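Local coordinates for protein hydrogen peroxide-inducible genes activator (Corynebacterium glutamicum, PDB 6G1D) that senses hydrogen peroxide and, as a LysR-type transcription factor, probably regulates the genes of the peroxide response, at residues Ala153-Pro158 with Gly283-Ser288. The protein carries 1 engineered substitution. Sequence-based numbering, arbitrary orientation.
Sequences AMMALP and GLVYRS
Antiparallel pairing of Ala153-Met155 with Gly283-Val285 joins strand 152-156 to strand 267-287 inside the mixed sheet of the LysR regulatory domain, whose fold resembles periplasmic binding proteins. Ala153 and Val285 form a hydrogen-bonded pair: Ala153 N gives its hydrogen to Val285 O at 2.8 Å, and Val285 N returns one to Ala153 O at 2.7 Å. Met155 and Gly283 make the second such pair, with Met155 N to Gly283 O at 3.1 Å and Gly283 N to Met155 O at 2.9 Å. Met154 and Leu284 form the non-hydrogen-bonded pair between them, their backbones bonding instead to Gly105 and Ile167 on the outer sides. Their side chains point to the face opposite Met155 and Val285, where apolar Leu284 suits its buried place against Phe299 and Leu303 of helix 293-316; extended Met154 also reaches Leu303, its end leading away from Gly283-Ser288. Met155 CG sits between the backbone N and the carbonyl carbon (chi1 68°), and the flexible thioether bends at chi3 (88°) to bring its methyl against Val285, the two side chains crossing at about a right angle. Thr138 and Leu142 of helix 138-147 cover this methionine. Beyond the paired residues, Leu157 lays its branched end over Gly283, which, lacking a side chain, lets Leu157 CG approach Gly283 CA to 3.7 Å. Val285 CG2 meets two apolar ends, Leu157 CD2 at 3.9 Å and, more tightly, Met155 CE at 3.5 Å.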
ATOM      1  N   ALA B 153       1.106 -21.331 -12.404  1.00 39.95           N
ATOM      2  CA  ALA B 153      -0.034 -20.511 -12.056  1.00 39.11           C
ATOM      3  C   ALA B 153      -1.275 -21.016 -12.781  1.00 38.20           C
ATOM      4  O   ALA B 153      -1.250 -21.229 -13.992  1.00 40.44           O
ATOM      5  CB  ALA B 153       0.253 -19.072 -12.397  1.00 39.42           C
ATOM      6  N   MET B 154      -2.353 -21.091 -12.054  1.00 38.50           N
ATOM      7  CA  MET B 154      -3.609 -21.468 -12.600  1.00 37.72           C
ATOM      8  C   MET B 154      -4.439 -20.207 -12.804  1.00 36.59           C
ATOM      9  O   MET B 154      -4.784 -19.580 -11.884  1.00 37.09           O
ATOM     10  CB  MET B 154      -4.286 -22.438 -11.663  1.00 30.00           C
ATOM     11  CG  MET B 154      -5.599 -22.979 -12.144  1.00 30.00           C
ATOM     12  SD  MET B 154      -6.363 -24.131 -11.000  1.00 30.00           S
ATOM     13  CE  MET B 154      -7.991 -23.979 -11.515  1.00 30.00           C
ATOM     14  N   MET B 155      -4.713 -19.840 -14.029  1.00 36.74           N
ATOM     15  CA  MET B 155      -5.448 -18.629 -14.347  1.00 36.54           C
ATOM     16  C   MET B 155      -6.266 -18.829 -15.593  1.00 36.32           C
ATOM     17  O   MET B 155      -6.119 -19.843 -16.286  1.00 36.47           O
ATOM     18  CB  MET B 155      -4.448 -17.465 -14.557  1.00 38.17           C
ATOM     19  CG  MET B 155      -3.589 -17.609 -15.791  1.00 42.08           C
ATOM     20  SD  MET B 155      -2.201 -16.419 -15.757  1.00 46.25           S
ATOM     21  CE  MET B 155      -1.101 -17.491 -14.863  1.00 53.50           C
ATOM     22  N   ALA B 156      -6.964 -17.773 -16.008  1.00 38.34           N
ATOM     23  CA  ALA B 156      -7.652 -17.773 -17.297  1.00 38.09           C
ATOM     24  C   ALA B 156      -6.669 -17.556 -18.449  1.00 40.95           C
ATOM     25  O   ALA B 156      -5.666 -16.844 -18.309  1.00 43.53           O
ATOM     26  CB  ALA B 156      -8.750 -16.738 -17.328  1.00 40.08           C
ATOM     27  N   LEU B 157      -6.944 -18.219 -19.566  1.00 40.85           N
ATOM     28  CA  LEU B 157      -6.156 -18.091 -20.760  1.00 44.27           C
ATOM     29  C   LEU B 157      -6.886 -17.230 -21.780  1.00 46.82           C
ATOM     30  O   LEU B 157      -8.119 -17.194 -21.768  1.00 44.23           O
ATOM     31  CB  LEU B 157      -5.941 -19.478 -21.366  1.00 44.48           C
ATOM     32  CG  LEU B 157      -5.199 -20.488 -20.515  1.00 43.88           C
ATOM     33  CD1 LEU B 157      -4.859 -21.685 -21.414  1.00 47.33           C
ATOM     34  CD2 LEU B 157      -3.957 -19.915 -19.871  1.00 44.66           C
ATOM     35  N   PRO B 158      -6.142 -16.578 -22.697  1.00 53.73           N
ATOM     36  CA  PRO B 158      -4.677 -16.533 -22.793  1.00 60.21           C
ATOM     37  C   PRO B 158      -4.017 -15.647 -21.709  1.00 59.38           C
ATOM     38  O   PRO B 158      -4.588 -14.669 -21.286  1.00 60.40           O
ATOM     39  CB  PRO B 158      -4.426 -15.970 -24.187  1.00 61.45           C
ATOM     40  CG  PRO B 158      -5.650 -15.172 -24.484  1.00 61.51           C
ATOM     41  CD  PRO B 158      -6.789 -15.870 -23.815  1.00 58.04           C
ATOM     42  N   GLY B 283      -6.359 -22.515 -17.398  1.00 39.93           N
ATOM     43  CA  GLY B 283      -5.122 -23.133 -17.864  1.00 40.29           C
ATOM     44  C   GLY B 283      -4.032 -23.078 -16.810  1.00 42.59           C
ATOM     45  O   GLY B 283      -4.110 -22.314 -15.819  1.00 39.26           O
ATOM     46  N   LEU B 284      -2.995 -23.868 -17.045  1.00 37.37           N
ATOM     47  CA  LEU B 284      -1.843 -23.908 -16.175  1.00 39.39           C
ATOM     48  C   LEU B 284      -0.702 -23.208 -16.915  1.00 42.69           C
ATOM     49  O   LEU B 284      -0.391 -23.564 -18.047  1.00 41.82           O
ATOM     50  CB  LEU B 284      -1.497 -25.370 -15.847  1.00 39.84           C
ATOM     51  CG  LEU B 284      -0.535 -25.540 -14.702  1.00 42.55           C
ATOM     52  CD1 LEU B 284      -1.073 -24.936 -13.407  1.00 41.34           C
ATOM     53  CD2 LEU B 284      -0.231 -27.026 -14.481  1.00 47.34           C
ATOM     54  N   VAL B 285      -0.129 -22.197 -16.297  1.00 40.13           N
ATOM     55  CA  VAL B 285       0.885 -21.369 -16.944  1.00 42.84           C
ATOM     56  C   VAL B 285       2.211 -21.595 -16.227  1.00 41.56           C
ATOM     57  O   VAL B 285       2.245 -21.619 -14.987  1.00 42.37           O
ATOM     58  CB  VAL B 285       0.473 -19.867 -16.915  1.00 42.15           C
ATOM     59  CG1 VAL B 285       1.503 -19.003 -17.627  1.00 43.71           C
ATOM     60  CG2 VAL B 285      -0.859 -19.673 -17.583  1.00 43.62           C
ATOM     61  N   TYR B 286       3.289 -21.748 -17.006  1.00 45.75           N
ATOM     62  CA  TYR B 286       4.644 -21.843 -16.458  1.00 45.61           C
ATOM     63  C   TYR B 286       5.729 -21.286 -17.392  1.00 45.43           C
ATOM     64  O   TYR B 286       5.478 -21.042 -18.563  1.00 46.35           O
ATOM     65  CB  TYR B 286       4.947 -23.287 -16.116  1.00 44.37           C
ATOM     66  CG  TYR B 286       5.036 -24.234 -17.302  1.00 45.40           C
ATOM     67  CD1 TYR B 286       3.933 -24.942 -17.736  1.00 46.42           C
ATOM     68  CD2 TYR B 286       6.241 -24.470 -17.937  1.00 47.22           C
ATOM     69  CE1 TYR B 286       4.003 -25.808 -18.812  1.00 48.03           C
ATOM     70  CE2 TYR B 286       6.343 -25.365 -18.984  1.00 46.78           C
ATOM     71  CZ  TYR B 286       5.225 -26.030 -19.422  1.00 51.22           C
ATOM     72  OH  TYR B 286       5.351 -26.888 -20.488  1.00 51.15           O
ATOM     73  N   ARG B 287       6.934 -21.086 -16.859  1.00 49.51           N
ATOM     74  CA  ARG B 287       8.057 -20.509 -17.641  1.00 51.92           C
ATOM     75  C   ARG B 287       8.482 -21.476 -18.732  1.00 54.40           C
ATOM     76  O   ARG B 287       8.736 -22.639 -18.441  1.00 51.99           O
ATOM     77  CB  ARG B 287       9.265 -20.249 -16.766  1.00 56.57           C
ATOM     78  CG  ARG B 287       9.074 -19.165 -15.724  1.00 57.82           C
ATOM     79  CD  ARG B 287      10.343 -19.004 -14.875  1.00 56.57           C
ATOM     80  NE  ARG B 287      10.657 -20.167 -14.055  1.00 60.08           N
ATOM     81  CZ  ARG B 287      10.017 -20.533 -12.931  1.00 62.58           C
ATOM     82  NH1 ARG B 287       9.010 -19.785 -12.432  1.00 54.30           N
ATOM     83  NH2 ARG B 287      10.399 -21.637 -12.285  1.00 55.51           N
ATOM     84  N   SER B 288       8.548 -21.020 -19.985  1.00 56.30           N
ATOM     85  CA  SER B 288       8.922 -21.904 -21.095  0.59 58.78           C
ATOM     86  C   SER B 288      10.373 -22.416 -20.999  1.00 61.46           C
ATOM     87  O   SER B 288      10.717 -23.422 -21.608  1.00 57.96           O
ATOM     88  CB  SER B 288       8.662 -21.208 -22.446  0.59 61.65           C
ATOM     89  OG  SER B 288       9.399 -20.001 -22.532  0.59 61.08           O
TER